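Local coordinates for Isomerase/lactonizing enzyme (Agrobacterium fabrum str. C58, PDB 2NQL), which is of unconfirmed function but has the two-domain build of the enolase superfamily, with a sodium ion bound in its barrel domain, at residues A[159-164]-A[169-174]; A[196-201]-A[234-239]; A[213-218]-A[225-230]; A[316-321]-A[344-349]; A[13-18]-A[351-356]. All blocks are in the same frame, centred on the assembly; numbering follows the deposited sequence. Where two conformers were deposited one is given.

Contact 1 (A[159-164]-A[169-174])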
# COMPACT_ATOMS: atom_id res chain seq x y z
N GLY A 159 -19.51 17.68 -7.11
CA GLY A 159 -20.63 17.04 -6.43
C GLY A 159 -21.89 17.72 -6.93
O GLY A 159 -22.12 18.90 -6.64
N LEU A 160 -22.68 16.98 -7.69
CA LEU A 160 -24.01 17.45 -8.08
C LEU A 160 -25.02 16.41 -7.60
O LEU A 160 -25.48 15.59 -8.40
CB LEU A 160 -24.09 17.68 -9.60
CG LEU A 160 -23.17 18.74 -10.22
CD1 LEU A 160 -23.20 18.66 -11.74
CD2 LEU A 160 -23.48 20.17 -9.74
N PRO A 161 -25.34 16.41 -6.28
CA PRO A 161 -26.20 15.37 -5.74
C PRO A 161 -27.67 15.63 -6.04
O PRO A 161 -28.47 15.97 -5.14
CB PRO A 161 -25.92 15.41 -4.24
CG PRO A 161 -25.51 16.83 -3.97
CD PRO A 161 -24.92 17.38 -5.23
N GLU A 162 -28.02 15.49 -7.32
CA GLU A 162 -29.43 15.46 -7.72
C GLU A 162 -29.77 14.22 -8.56
O GLU A 162 -28.91 13.65 -9.23
CB GLU A 162 -29.82 16.75 -8.43
CG GLU A 162 -30.05 17.96 -7.47
CD GLU A 162 -31.38 17.88 -6.72
OE1 GLU A 162 -32.13 16.91 -6.94
OE2 GLU A 162 -31.68 18.80 -5.92
N ARG A 163 -31.03 13.81 -8.49
CA ARG A 163 -31.47 12.55 -9.09
C ARG A 163 -31.59 12.64 -10.62
O ARG A 163 -31.36 11.66 -11.32
CB ARG A 163 -32.80 12.13 -8.45
CG ARG A 163 -33.18 10.67 -8.66
CD ARG A 163 -34.52 10.34 -7.96
NE ARG A 163 -35.68 11.04 -8.55
CZ ARG A 163 -36.34 12.05 -7.96
NH1 ARG A 163 -35.96 12.49 -6.78
NH2 ARG A 163 -37.39 12.62 -8.56
N THR A 164 -31.95 13.81 -11.14
CA THR A 164 -32.21 13.91 -12.57
C THR A 164 -31.14 14.75 -13.25
O THR A 164 -30.52 15.62 -12.61
CB THR A 164 -33.61 14.50 -12.90
OG1 THR A 164 -33.63 15.90 -12.59
CG2 THR A 164 -34.72 13.76 -12.12
N GLY A 169 -28.11 20.06 -13.55
CA GLY A 169 -27.75 21.30 -14.24
C GLY A 169 -28.23 22.53 -13.49
O GLY A 169 -27.54 23.55 -13.44
N GLU A 170 -29.42 22.42 -12.90
CA GLU A 170 -29.95 23.53 -12.12
C GLU A 170 -29.12 23.79 -10.87
O GLU A 170 -28.91 24.94 -10.49
CB GLU A 170 -31.42 23.29 -11.78
CG GLU A 170 -32.31 23.25 -13.02
CD GLU A 170 -32.66 24.63 -13.59
OE1 GLU A 170 -32.28 25.67 -13.00
OE2 GLU A 170 -33.34 24.66 -14.64
N LEU A 171 -28.64 22.71 -10.26
CA LEU A 171 -27.68 22.83 -9.17
C LEU A 171 -26.36 23.47 -9.60
O LEU A 171 -25.80 24.30 -8.88
CB LEU A 171 -27.48 21.48 -8.50
CG LEU A 171 -26.95 21.47 -7.07
CD1 LEU A 171 -27.81 22.31 -6.11
CD2 LEU A 171 -26.90 20.03 -6.59
N ALA A 172 -25.87 23.12 -10.79
CA ALA A 172 -24.62 23.69 -11.30
C ALA A 172 -24.82 25.18 -11.57
O ALA A 172 -23.95 26.00 -11.26
CB ALA A 172 -24.15 22.95 -12.60
N LYS A 173 -25.98 25.53 -12.11
CA LYS A 173 -26.27 26.92 -12.44
C LYS A 173 -26.37 27.75 -11.16
O LYS A 173 -25.93 28.91 -11.14
CB LYS A 173 -27.57 27.03 -13.24
CG LYS A 173 -27.82 28.41 -13.88
CD LYS A 173 -29.19 28.41 -14.58
CE LYS A 173 -29.61 29.82 -15.00
NZ LYS A 173 -28.71 30.37 -16.06
N TYR A 174 -26.98 27.16 -10.13
CA TYR A 174 -27.05 27.79 -8.81
C TYR A 174 -25.65 28.16 -8.30
O TYR A 174 -25.42 29.30 -7.83
CB TYR A 174 -27.77 26.87 -7.82
CG TYR A 174 -27.72 27.38 -6.40
CD1 TYR A 174 -28.60 28.39 -5.97
CD2 TYR A 174 -26.78 26.89 -5.49
CE1 TYR A 174 -28.54 28.88 -4.66
CE2 TYR A 174 -26.72 27.37 -4.19
CZ TYR A 174 -27.58 28.36 -3.79
OH TYR A 174 -27.50 28.81 -2.52
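Leu171, on the first helix of the enolase-type barrel, meets Pro161 and Glu162 in the loop that leads from strand 152-158 into that same helix. The contact is thus local, folding the beta-to-alpha loop of the barrel back on the helix it leads into. The side chain of Leu171 lies at about a right angle to both partners. Its CD2 methyl does the touching, 3.6 Å from Pro161 CD and 3.9 Å from Glu162 CG. With CG anti to the backbone N (chi1 -158°), Leu171 sends this branch out to the loop. Glu162 offers the aliphatic part of its chain, which bends at chi2 (-76°). Pro161 is the centre of an inverse gamma turn, closed by Glu162 N to Leu160 O at 2.8 Å.

A second apolar pair lies deeper: Leu160 turns its CD2 to Ala172, a buried residue that also touches Leu201 and Leu205 of helix 194-205. Leu160 itself reaches Arg168 too, while Glu162 O accepts a bond from Arg168 NH1, so the loop is also tied to the turn before 169-174. The Leu160 methyl CD2 ends 4.0 Å from Ala172 CB and 3.9 Å from the Ala172 backbone N.

Contact 2 (A[196-201]-A[234-239])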
# COMPACT_ATOMS: atom_id res chain seq x y z
N ALA A 196 -24.23 12.99 -22.78
CA ALA A 196 -25.48 13.70 -22.55
C ALA A 196 -25.37 14.64 -21.35
O ALA A 196 -25.91 15.75 -21.38
CB ALA A 196 -26.62 12.73 -22.38
N GLU A 197 -24.63 14.22 -20.32
CA GLU A 197 -24.38 15.05 -19.14
C GLU A 197 -23.58 16.31 -19.45
O GLU A 197 -24.01 17.41 -19.06
CB GLU A 197 -23.72 14.25 -18.00
CG GLU A 197 -23.77 14.96 -16.62
CD GLU A 197 -25.11 14.77 -15.87
OE1 GLU A 197 -25.83 13.78 -16.12
OE2 GLU A 197 -25.45 15.63 -15.01
N ILE A 198 -22.45 16.17 -20.15
CA ILE A 198 -21.62 17.32 -20.50
C ILE A 198 -22.31 18.26 -21.48
O ILE A 198 -22.18 19.48 -21.36
CB ILE A 198 -20.17 16.94 -20.98
CG1 ILE A 198 -19.23 18.16 -20.91
CG2 ILE A 198 -20.18 16.28 -22.37
CD1 ILE A 198 -17.71 17.85 -21.02
N ALA A 199 -23.07 17.69 -22.43
CA ALA A 199 -23.95 18.44 -23.34
C ALA A 199 -24.92 19.35 -22.58
O ALA A 199 -25.01 20.56 -22.84
CB ALA A 199 -24.73 17.46 -24.24
N ASN A 200 -25.63 18.77 -21.61
CA ASN A 200 -26.53 19.54 -20.76
C ASN A 200 -25.84 20.63 -19.95
O ASN A 200 -26.27 21.78 -19.96
CB ASN A 200 -27.35 18.63 -19.85
CG ASN A 200 -28.41 19.40 -19.10
OD1 ASN A 200 -29.34 19.95 -19.70
ND2 ASN A 200 -28.28 19.47 -17.78
N LEU A 201 -24.76 20.25 -19.25
CA LEU A 201 -23.97 21.20 -18.48
C LEU A 201 -23.44 22.36 -19.33
O LEU A 201 -23.59 23.52 -18.94
CB LEU A 201 -22.86 20.49 -17.69
CG LEU A 201 -23.36 19.58 -16.55
CD1 LEU A 201 -22.21 18.83 -15.89
CD2 LEU A 201 -24.22 20.32 -15.49
N PHE A 234 -17.96 19.10 -26.61
CA PHE A 234 -18.52 19.99 -25.61
C PHE A 234 -17.43 20.64 -24.75
O PHE A 234 -17.72 21.24 -23.72
CB PHE A 234 -19.57 19.25 -24.78
CG PHE A 234 -20.64 18.60 -25.63
CD1 PHE A 234 -21.67 19.36 -26.19
CD2 PHE A 234 -20.60 17.23 -25.90
CE1 PHE A 234 -22.65 18.76 -26.99
CE2 PHE A 234 -21.57 16.62 -26.69
CZ PHE A 234 -22.59 17.38 -27.24
N ASP A 235 -16.18 20.52 -25.22
CA ASP A 235 -15.03 21.19 -24.61
C ASP A 235 -14.78 20.79 -23.12
O ASP A 235 -14.91 21.62 -22.22
CB ASP A 235 -15.15 22.72 -24.75
CG ASP A 235 -13.87 23.46 -24.38
OD1 ASP A 235 -12.78 22.98 -24.73
OD2 ASP A 235 -13.97 24.53 -23.73
N PRO A 236 -14.44 19.51 -22.87
CA PRO A 236 -14.05 19.15 -21.50
C PRO A 236 -12.76 19.80 -21.03
O PRO A 236 -11.75 19.83 -21.76
CB PRO A 236 -13.92 17.62 -21.56
CG PRO A 236 -13.62 17.31 -22.97
CD PRO A 236 -14.37 18.35 -23.78
N TRP A 237 -12.81 20.33 -19.81
CA TRP A 237 -11.65 20.93 -19.16
C TRP A 237 -10.55 19.90 -18.96
O TRP A 237 -9.41 20.12 -19.38
CB TRP A 237 -12.14 21.51 -17.82
CG TRP A 237 -11.14 22.07 -16.85
CD1 TRP A 237 -9.87 22.50 -17.10
CD2 TRP A 237 -11.39 22.29 -15.47
NE1 TRP A 237 -9.30 22.97 -15.94
CE2 TRP A 237 -10.21 22.85 -14.92
CE3 TRP A 237 -12.49 22.06 -14.63
CZ2 TRP A 237 -10.10 23.16 -13.57
CZ3 TRP A 237 -12.39 22.38 -13.28
CH2 TRP A 237 -11.20 22.95 -12.77
N PHE A 238 -10.88 18.78 -18.32
CA PHE A 238 -10.01 17.63 -18.27
C PHE A 238 -10.82 16.34 -18.15
O PHE A 238 -12.01 16.38 -17.77
CB PHE A 238 -8.94 17.75 -17.17
CG PHE A 238 -9.49 17.95 -15.77
CD1 PHE A 238 -9.94 16.86 -15.01
CD2 PHE A 238 -9.52 19.21 -15.18
CE1 PHE A 238 -10.42 17.02 -13.70
CE2 PHE A 238 -10.00 19.40 -13.87
CZ PHE A 238 -10.47 18.29 -13.13
N ALA A 239 -10.18 15.22 -18.47
CA ALA A 239 -10.74 13.89 -18.23
C ALA A 239 -9.92 13.27 -17.11
O ALA A 239 -8.72 13.11 -17.23
CB ALA A 239 -10.67 13.03 -19.50
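This is an apolar helix-to-loop contact on the outside of the barrel, where Ile198 and Ala199 of helix 194-205 receive Phe234 and Pro236 from the loop that enters strand 239-240. The evidence for a CH-pi interaction is clear: the Ala199 CB methyl stands 3.9 Å from the centroid of the Phe234 ring, 20° off its normal, and 3.6 Å above the plane, displaced toward the rim. The ring thus lies over the helix, with its CZ atom 3.7 Å from Ala199 CB. Phe234 is swung there by a chi1 of -54°, which sets CG anti to the carbonyl carbon.

Ile198 packs against the base of the same side chain. Its CG2 branch comes obliquely to the ring, 3.7 Å from Phe234 CD2, and also rests on Phe234 CB. The other branch runs in a different direction: with CG1 anti to the backbone N (chi1 -163°), the extended chain carries CD1 to Pro236, 3.8 Å from its CB, and the two side chains cross at about a right angle. One isoleucine therefore spans both loop residues.

Arg202, one turn farther along the helix, adds a polar tie through NE to Phe234 O. Ile198 also packs on Phe185 of strand 182-186, while Pro236 touches Val260 in the loop ahead of strand 262-264.

Contact 3 (A[213-218]-A[225-230]). With SO4 (sulfate ion), chain D.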
# COMPACT_ATOMS: atom_id res chain seq x y z
N ALA A 213 -14.70 16.07 -16.51
CA ALA A 213 -15.34 14.77 -16.35
C ALA A 213 -14.48 13.85 -15.51
O ALA A 213 -13.35 13.54 -15.88
CB ALA A 213 -15.60 14.13 -17.70
N ASP A 214 -15.04 13.41 -14.39
CA ASP A 214 -14.43 12.34 -13.60
C ASP A 214 -14.92 10.98 -14.13
O ASP A 214 -16.07 10.55 -13.92
CB ASP A 214 -14.70 12.54 -12.10
CG ASP A 214 -14.22 11.36 -11.24
OD1 ASP A 214 -13.35 10.57 -11.70
OD2 ASP A 214 -14.72 11.20 -10.11
N MET A 215 -14.01 10.30 -14.81
CA MET A 215 -14.32 9.07 -15.51
C MET A 215 -14.27 7.86 -14.61
O MET A 215 -14.67 6.76 -15.02
CB MET A 215 -13.38 8.90 -16.70
CG MET A 215 -13.64 9.94 -17.78
SD MET A 215 -12.61 9.63 -19.20
CE MET A 215 -13.51 8.24 -19.91
N HIS A 216 -13.78 8.06 -13.38
CA HIS A 216 -14.02 7.14 -12.28
C HIS A 216 -13.53 5.73 -12.60
O HIS A 216 -14.18 4.75 -12.23
CB HIS A 216 -15.51 7.12 -11.92
CG HIS A 216 -15.77 7.28 -10.46
ND1 HIS A 216 -15.83 8.51 -9.85
CD2 HIS A 216 -15.96 6.36 -9.48
CE1 HIS A 216 -16.06 8.35 -8.56
NE2 HIS A 216 -16.14 7.05 -8.31
N TRP A 217 -12.38 5.66 -13.27
CA TRP A 217 -11.56 4.43 -13.40
C TRP A 217 -12.05 3.24 -14.27
O TRP A 217 -11.25 2.62 -14.95
CB TRP A 217 -11.09 3.89 -12.04
CG TRP A 217 -10.38 4.88 -11.19
CD1 TRP A 217 -9.05 5.23 -11.26
CD2 TRP A 217 -10.93 5.61 -10.09
NE1 TRP A 217 -8.75 6.15 -10.27
CE2 TRP A 217 -9.89 6.41 -9.55
CE3 TRP A 217 -12.22 5.70 -9.51
CZ2 TRP A 217 -10.08 7.26 -8.46
CZ3 TRP A 217 -12.41 6.55 -8.43
CH2 TRP A 217 -11.34 7.31 -7.91
N ASN A 218 -13.34 2.90 -14.20
CA ASN A 218 -13.82 1.59 -14.64
C ASN A 218 -14.10 1.52 -16.14
O ASN A 218 -15.22 1.30 -16.59
CB ASN A 218 -14.98 1.06 -13.76
CG ASN A 218 -16.23 1.94 -13.77
OD1 ASN A 218 -16.15 3.16 -13.94
ND2 ASN A 218 -17.39 1.31 -13.59
N LEU A 225 -11.09 6.20 -24.25
CA LEU A 225 -10.92 7.05 -25.44
C LEU A 225 -12.21 7.33 -26.22
O LEU A 225 -12.42 8.45 -26.68
CB LEU A 225 -9.86 6.49 -26.38
CG LEU A 225 -8.42 6.60 -25.89
CD1 LEU A 225 -7.53 5.62 -26.62
CD2 LEU A 225 -7.93 8.02 -25.99
N GLU A 226 -13.06 6.30 -26.37
CA GLU A 226 -14.36 6.45 -27.01
C GLU A 226 -15.24 7.49 -26.32
O GLU A 226 -15.87 8.33 -26.98
CB GLU A 226 -15.11 5.12 -27.01
CG GLU A 226 -14.66 4.12 -28.05
CD GLU A 226 -15.30 2.76 -27.85
OE1 GLU A 226 -16.45 2.70 -27.37
OE2 GLU A 226 -14.64 1.74 -28.18
N LEU A 227 -15.28 7.42 -24.99
CA LEU A 227 -16.11 8.30 -24.20
C LEU A 227 -15.55 9.73 -24.22
O LEU A 227 -16.31 10.72 -24.28
CB LEU A 227 -16.23 7.75 -22.77
CG LEU A 227 -17.06 6.47 -22.56
CD1 LEU A 227 -16.86 5.92 -21.15
CD2 LEU A 227 -18.57 6.69 -22.84
N ILE A 228 -14.22 9.83 -24.19
CA ILE A 228 -13.56 11.14 -24.27
C ILE A 228 -13.86 11.81 -25.62
O ILE A 228 -14.16 13.00 -25.67
CB ILE A 228 -12.05 11.02 -24.00
CG1 ILE A 228 -11.81 10.66 -22.52
CG2 ILE A 228 -11.31 12.30 -24.34
CD1 ILE A 228 -10.37 10.27 -22.21
N ALA A 229 -13.79 11.02 -26.70
CA ALA A 229 -14.25 11.45 -28.03
C ALA A 229 -15.71 11.93 -28.08
O ALA A 229 -15.99 12.94 -28.73
CB ALA A 229 -14.01 10.34 -29.07
N GLU A 230 -16.61 11.23 -27.38
CA GLU A 230 -18.03 11.61 -27.28
C GLU A 230 -18.22 12.93 -26.54
O GLU A 230 -19.14 13.72 -26.85
CB GLU A 230 -18.84 10.52 -26.57
CG GLU A 230 -19.36 9.41 -27.47
CD GLU A 230 -20.09 8.32 -26.69
OE1 GLU A 230 -21.03 8.65 -25.92
OE2 GLU A 230 -19.72 7.13 -26.84
S SO4 D . -15.29 7.75 -4.72
O1 SO4 D . -14.38 6.74 -4.17
O2 SO4 D . -16.29 7.04 -5.52
O3 SO4 D . -15.95 8.49 -3.65
O4 SO4 D . -14.53 8.66 -5.56
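Within the beta-alpha-beta unit of strand 210-214, helix 221-231 and strand 239-240, Met215 packs its thioether on Ile228 and Leu227 of the helix. The sulfur is the nearest atom, with Met215 SD 3.6 Å from Ile228 CG1, and the two side chains cross at about a right angle. The chain runs extended through chi2, then bends at chi3 (77°); the bend turns the terminal methyl toward Leu227, so that Met215 CE lies 4.0 Å from Leu227 CB. All three are buried.

The residues on each side of Met215 face another way. His216 ND1 donates to Asp214 OD2 at 2.9 Å, reaching it from above the carboxylate plane, and the weak bond from His216 N to Asp214 OD1 (3.1 Å) engages the second oxygen. The ring thus has its orientation fixed, and its other nitrogen, His216 NE2, gives a 2.8 Å bond (N-H...O angle 142°) to O2 of a sulfate ion, probably from the crystallisation liquor, at the ring edge, in plane. Tyr46 OH holds the same sulfate. Trp217 covers one face of the imidazole, its CZ3 3.7 Å above the plane, over the centre.

Met215 also touches Ala224 of helix 221-231 and Ala239 of strand 239-240. Ile228 rests on Ala239 too, while Leu227 meets Pro194 at the start of helix 194-205, so the contact lies between helix 221-231 and the barrel strands, with helix 194-205 beside it.

Contact 4 (A[316-321]-A[344-349])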
# COMPACT_ATOMS: atom_id res chain seq x y z
N ALA A 316 -10.36 16.91 -3.02
CA ALA A 316 -11.00 17.11 -1.72
C ALA A 316 -12.03 16.01 -1.48
O ALA A 316 -12.56 15.40 -2.44
CB ALA A 316 -11.68 18.52 -1.66
N THR A 317 -12.33 15.77 -0.21
CA THR A 317 -13.08 14.60 0.18
C THR A 317 -13.75 14.75 1.54
O THR A 317 -13.60 15.77 2.21
CB THR A 317 -12.18 13.33 0.12
OG1 THR A 317 -13.02 12.18 0.22
CG2 THR A 317 -11.16 13.32 1.23
N VAL A 318 -14.51 13.73 1.93
CA VAL A 318 -15.08 13.61 3.26
C VAL A 318 -13.98 13.72 4.31
O VAL A 318 -12.98 13.01 4.26
CB VAL A 318 -15.80 12.23 3.39
CG1 VAL A 318 -16.08 11.85 4.84
CG2 VAL A 318 -17.09 12.23 2.53
N GLY A 319 -14.18 14.62 5.26
CA GLY A 319 -13.25 14.79 6.36
C GLY A 319 -13.73 15.94 7.22
O GLY A 319 -14.73 16.59 6.88
N ALA A 320 -13.05 16.17 8.34
CA ALA A 320 -13.49 17.16 9.33
C ALA A 320 -13.05 18.58 8.94
O ALA A 320 -13.62 19.57 9.39
CB ALA A 320 -12.95 16.81 10.71
N GLY A 321 -12.03 18.66 8.09
CA GLY A 321 -11.50 19.96 7.68
C GLY A 321 -10.02 20.11 8.03
O GLY A 321 -9.39 21.06 7.58
N HIS A 344 -18.72 21.34 -1.72
CA HIS A 344 -19.60 22.24 -1.00
C HIS A 344 -20.44 21.54 0.08
O HIS A 344 -20.57 22.05 1.19
CB HIS A 344 -20.48 22.99 -2.00
CG HIS A 344 -21.24 22.09 -2.94
ND1 HIS A 344 -22.55 21.71 -2.70
CD2 HIS A 344 -20.87 21.47 -4.08
CE1 HIS A 344 -22.96 20.92 -3.68
NE2 HIS A 344 -21.95 20.75 -4.53
N SER A 345 -20.93 20.34 -0.24
CA SER A 345 -21.83 19.58 0.61
C SER A 345 -21.14 19.05 1.86
O SER A 345 -21.81 18.71 2.82
CB SER A 345 -22.30 18.36 -0.18
OG SER A 345 -22.96 18.73 -1.37
N ILE A 346 -19.82 18.95 1.81
CA ILE A 346 -19.04 18.47 2.95
C ILE A 346 -18.54 19.67 3.76
O ILE A 346 -18.64 19.70 4.99
CB ILE A 346 -17.80 17.62 2.45
CG1 ILE A 346 -18.25 16.41 1.62
CG2 ILE A 346 -16.93 17.18 3.65
CD1 ILE A 346 -19.16 15.41 2.35
N PHE A 347 -17.99 20.65 3.04
CA PHE A 347 -17.37 21.83 3.62
C PHE A 347 -18.35 22.64 4.47
O PHE A 347 -18.03 23.01 5.59
CB PHE A 347 -16.77 22.70 2.50
CG PHE A 347 -15.94 23.86 2.99
CD1 PHE A 347 -14.55 23.74 3.08
CD2 PHE A 347 -16.53 25.08 3.35
CE1 PHE A 347 -13.76 24.81 3.52
CE2 PHE A 347 -15.75 26.16 3.80
CZ PHE A 347 -14.36 26.03 3.88
N GLU A 348 -19.53 22.94 3.91
CA GLU A 348 -20.51 23.78 4.61
C GLU A 348 -20.92 23.27 6.00
O GLU A 348 -20.70 23.98 6.99
CB GLU A 348 -21.68 24.21 3.68
CG GLU A 348 -21.18 25.09 2.53
CD GLU A 348 -22.25 25.47 1.50
OE1 GLU A 348 -23.12 24.63 1.15
OE2 GLU A 348 -22.19 26.62 1.03
N PRO A 349 -21.43 22.01 6.11
CA PRO A 349 -21.74 21.45 7.43
C PRO A 349 -20.59 21.34 8.43
O PRO A 349 -20.85 21.43 9.64
CB PRO A 349 -22.26 20.05 7.12
CG PRO A 349 -22.64 20.05 5.74
CD PRO A 349 -21.76 21.05 5.04
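Ile346 of the short helix 344-347 presses into the loop 316-321, which follows strand 311-312 of the enolase-type barrel and leads into helix 322-331. The close part of the contact is made by this one side chain. Its two branches divide the work. The CG1 branch ends in CD1, 3.8 Å from Val318 CG2, and the two side chains meet at about a right angle. The CG2 branch, anti to the backbone N while CG1 takes the place beside it (chi1 -59°), turns to the loop backbone instead. There it lies 3.9 Å from Thr317 O and 4.0 Å from Gly319 O, a methyl set against two carbonyl oxygens. These are van der Waals contacts, and Gly319 O has a polar partner of its own in Asn350 ND2.

The rest is looser. Only 120 Å² is buried between the two segments in all, and each of the four touching residues keeps part of its surface accessible. Thr317 points its CB away from the helix; its side chain is about 4 Å from a bound glycerol, so the loop turns a different flank to that region than to Ile346. Val318 also touches Arg17 of the segment 13-18. On the helix, Phe347 points its CB away from the loop, and its ring meets that of Phe342 edge-to-face, and Glu348 N bonds back to His344 O at 3.0 Å.

Contact 5 (A[13-18]-A[351-356])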
# COMPACT_ATOMS: atom_id res chain seq x y z
N LEU A 13 -13.80 10.46 14.19
CA LEU A 13 -15.03 11.29 14.20
C LEU A 13 -15.96 10.66 13.18
O LEU A 13 -15.63 10.57 12.00
CB LEU A 13 -14.68 12.74 13.84
CG LEU A 13 -15.84 13.74 13.61
CD1 LEU A 13 -16.81 13.65 14.76
CD2 LEU A 13 -15.31 15.19 13.48
N THR A 14 -17.12 10.21 13.64
CA THR A 14 -18.09 9.52 12.80
C THR A 14 -19.39 10.30 12.90
O THR A 14 -19.82 10.64 14.00
CB THR A 14 -18.37 8.08 13.31
OG1 THR A 14 -17.13 7.39 13.53
CG2 THR A 14 -19.18 7.29 12.28
N GLN A 15 -19.98 10.61 11.75
CA GLN A 15 -21.28 11.28 11.69
C GLN A 15 -22.11 10.72 10.53
O GLN A 15 -21.55 10.23 9.53
CB GLN A 15 -21.09 12.78 11.45
CG GLN A 15 -20.44 13.54 12.63
CD GLN A 15 -20.87 14.98 12.65
OE1 GLN A 15 -20.41 15.79 11.85
NE2 GLN A 15 -21.77 15.30 13.55
N PRO A 16 -23.44 10.86 10.63
CA PRO A 16 -24.30 10.53 9.47
C PRO A 16 -23.93 11.33 8.24
O PRO A 16 -23.51 12.48 8.35
CB PRO A 16 -25.70 10.96 9.95
CG PRO A 16 -25.65 10.85 11.43
CD PRO A 16 -24.24 11.34 11.79
N ARG A 17 -24.05 10.71 7.06
CA ARG A 17 -23.87 11.41 5.78
C ARG A 17 -25.04 12.41 5.65
O ARG A 17 -26.16 12.12 6.11
CB ARG A 17 -23.93 10.44 4.60
CG ARG A 17 -22.97 9.23 4.70
CD ARG A 17 -22.25 8.97 3.38
NE ARG A 17 -21.67 10.23 2.93
CZ ARG A 17 -21.28 10.53 1.70
NH1 ARG A 17 -20.80 11.75 1.46
NH2 ARG A 17 -21.35 9.63 0.73
N LYS A 18 -24.78 13.57 5.06
CA LYS A 18 -25.84 14.57 4.95
C LYS A 18 -26.12 14.93 3.49
O LYS A 18 -26.73 15.97 3.19
CB LYS A 18 -25.51 15.81 5.78
CG LYS A 18 -25.65 15.59 7.28
CD LYS A 18 -25.07 16.78 8.03
CE LYS A 18 -24.58 16.40 9.42
NZ LYS A 18 -23.63 17.41 9.92
N ARG A 351 -18.13 23.50 9.05
CA ARG A 351 -17.70 24.77 9.67
C ARG A 351 -17.85 24.70 11.20
O ARG A 351 -17.00 25.20 11.94
CB ARG A 351 -18.51 25.96 9.13
CG ARG A 351 -18.04 26.49 7.78
CD ARG A 351 -18.57 27.92 7.55
NE ARG A 351 -18.21 28.47 6.24
CZ ARG A 351 -18.97 28.31 5.16
NH1 ARG A 351 -20.08 27.59 5.27
NH2 ARG A 351 -18.64 28.84 3.99
N ARG A 352 -18.92 24.05 11.65
CA ARG A 352 -19.23 23.85 13.06
C ARG A 352 -18.21 22.98 13.78
O ARG A 352 -18.12 23.02 14.99
CB ARG A 352 -20.59 23.17 13.20
CG ARG A 352 -21.70 24.13 13.40
CD ARG A 352 -23.04 23.46 13.22
NE ARG A 352 -23.83 24.24 12.27
CZ ARG A 352 -24.10 23.84 11.02
NH1 ARG A 352 -24.80 24.63 10.22
NH2 ARG A 352 -23.66 22.66 10.58
N LEU A 353 -17.48 22.19 13.00
CA LEU A 353 -16.56 21.21 13.55
C LEU A 353 -15.18 21.81 13.77
O LEU A 353 -14.28 21.15 14.30
CB LEU A 353 -16.49 19.98 12.64
CG LEU A 353 -17.75 19.08 12.59
CD1 LEU A 353 -17.52 17.85 11.71
CD2 LEU A 353 -18.23 18.66 13.98
N LEU A 354 -15.00 23.07 13.35
CA LEU A 354 -13.68 23.70 13.36
C LEU A 354 -13.66 25.06 14.03
O LEU A 354 -14.59 25.87 13.84
CB LEU A 354 -13.21 23.91 11.93
CG LEU A 354 -12.98 22.67 11.07
CD1 LEU A 354 -12.74 23.13 9.66
CD2 LEU A 354 -11.76 21.92 11.61
N ASP A 355 -12.59 25.34 14.77
CA ASP A 355 -12.17 26.73 15.08
C ASP A 355 -11.10 27.19 14.08
O ASP A 355 -10.13 26.46 13.82
CB ASP A 355 -11.55 26.83 16.49
CG ASP A 355 -12.53 26.51 17.60
OD1 ASP A 355 -13.75 26.76 17.42
OD2 ASP A 355 -12.08 26.02 18.67
N GLY A 356 -11.26 28.38 13.51
CA GLY A 356 -10.35 28.86 12.47
C GLY A 356 -11.04 29.33 11.21
O GLY A 356 -11.96 28.69 10.72
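The amide oxygen of Gln15, OE1, rests against both methyls of Leu353, 3.6 Å from CD1 and 4.2 Å from CD2. This is van der Waals contact, made by two side chains that approach from opposite directions. Gln15 gets there with its chain extended beyond CG (chi2 -152°). Beside it, Leu13 reaches Leu353 tip to tip, with Leu13 CD2 3.9 Å from Leu353 CD1. The CD1 methyl is thus shared by an apolar and a polar neighbour on one strand, two residues apart. A salt bridge from Arg17 NE to Asp50 OD1 ties the end of this segment to strand 50-59.

The contact joins the N-terminal sheet to the segment 351-356, far along the chain. Leu13 and Gln15 sit on strand 5-15, with backbone bonds to Ser52 and Asp50 of strand 50-59. Helix 379-384 packs against both segments: Leu384 touches Leu13 and Gln15, and Ala381 touches Leu353.

Overall arrangement
Contacts 1, 2 and 3 follow one another round the barrel. Contacts 1 and 2 touch through Leu201 CD2, 3.9 Å from Ala172 CB, and contacts 2 and 3, with centres 10 Å apart, share the sheet bond from Ala213 N to Phe238 O (3.0 Å). Contact 4 meets contact 1 through His344 NE2 and Gly159 O at 2.8 Å. It also abuts contact 5, whose centre is 8 Å away, with Ala320 CB 4.0 Å from Leu13 CD2; contact 5 closes the chain loop that encloses the other four. The sodium ion, bound by Glu240 and Glu266, lies about 10 Å from the Met215 side chain of contact 3 and about 9 Å from that of Thr317 in contact 4.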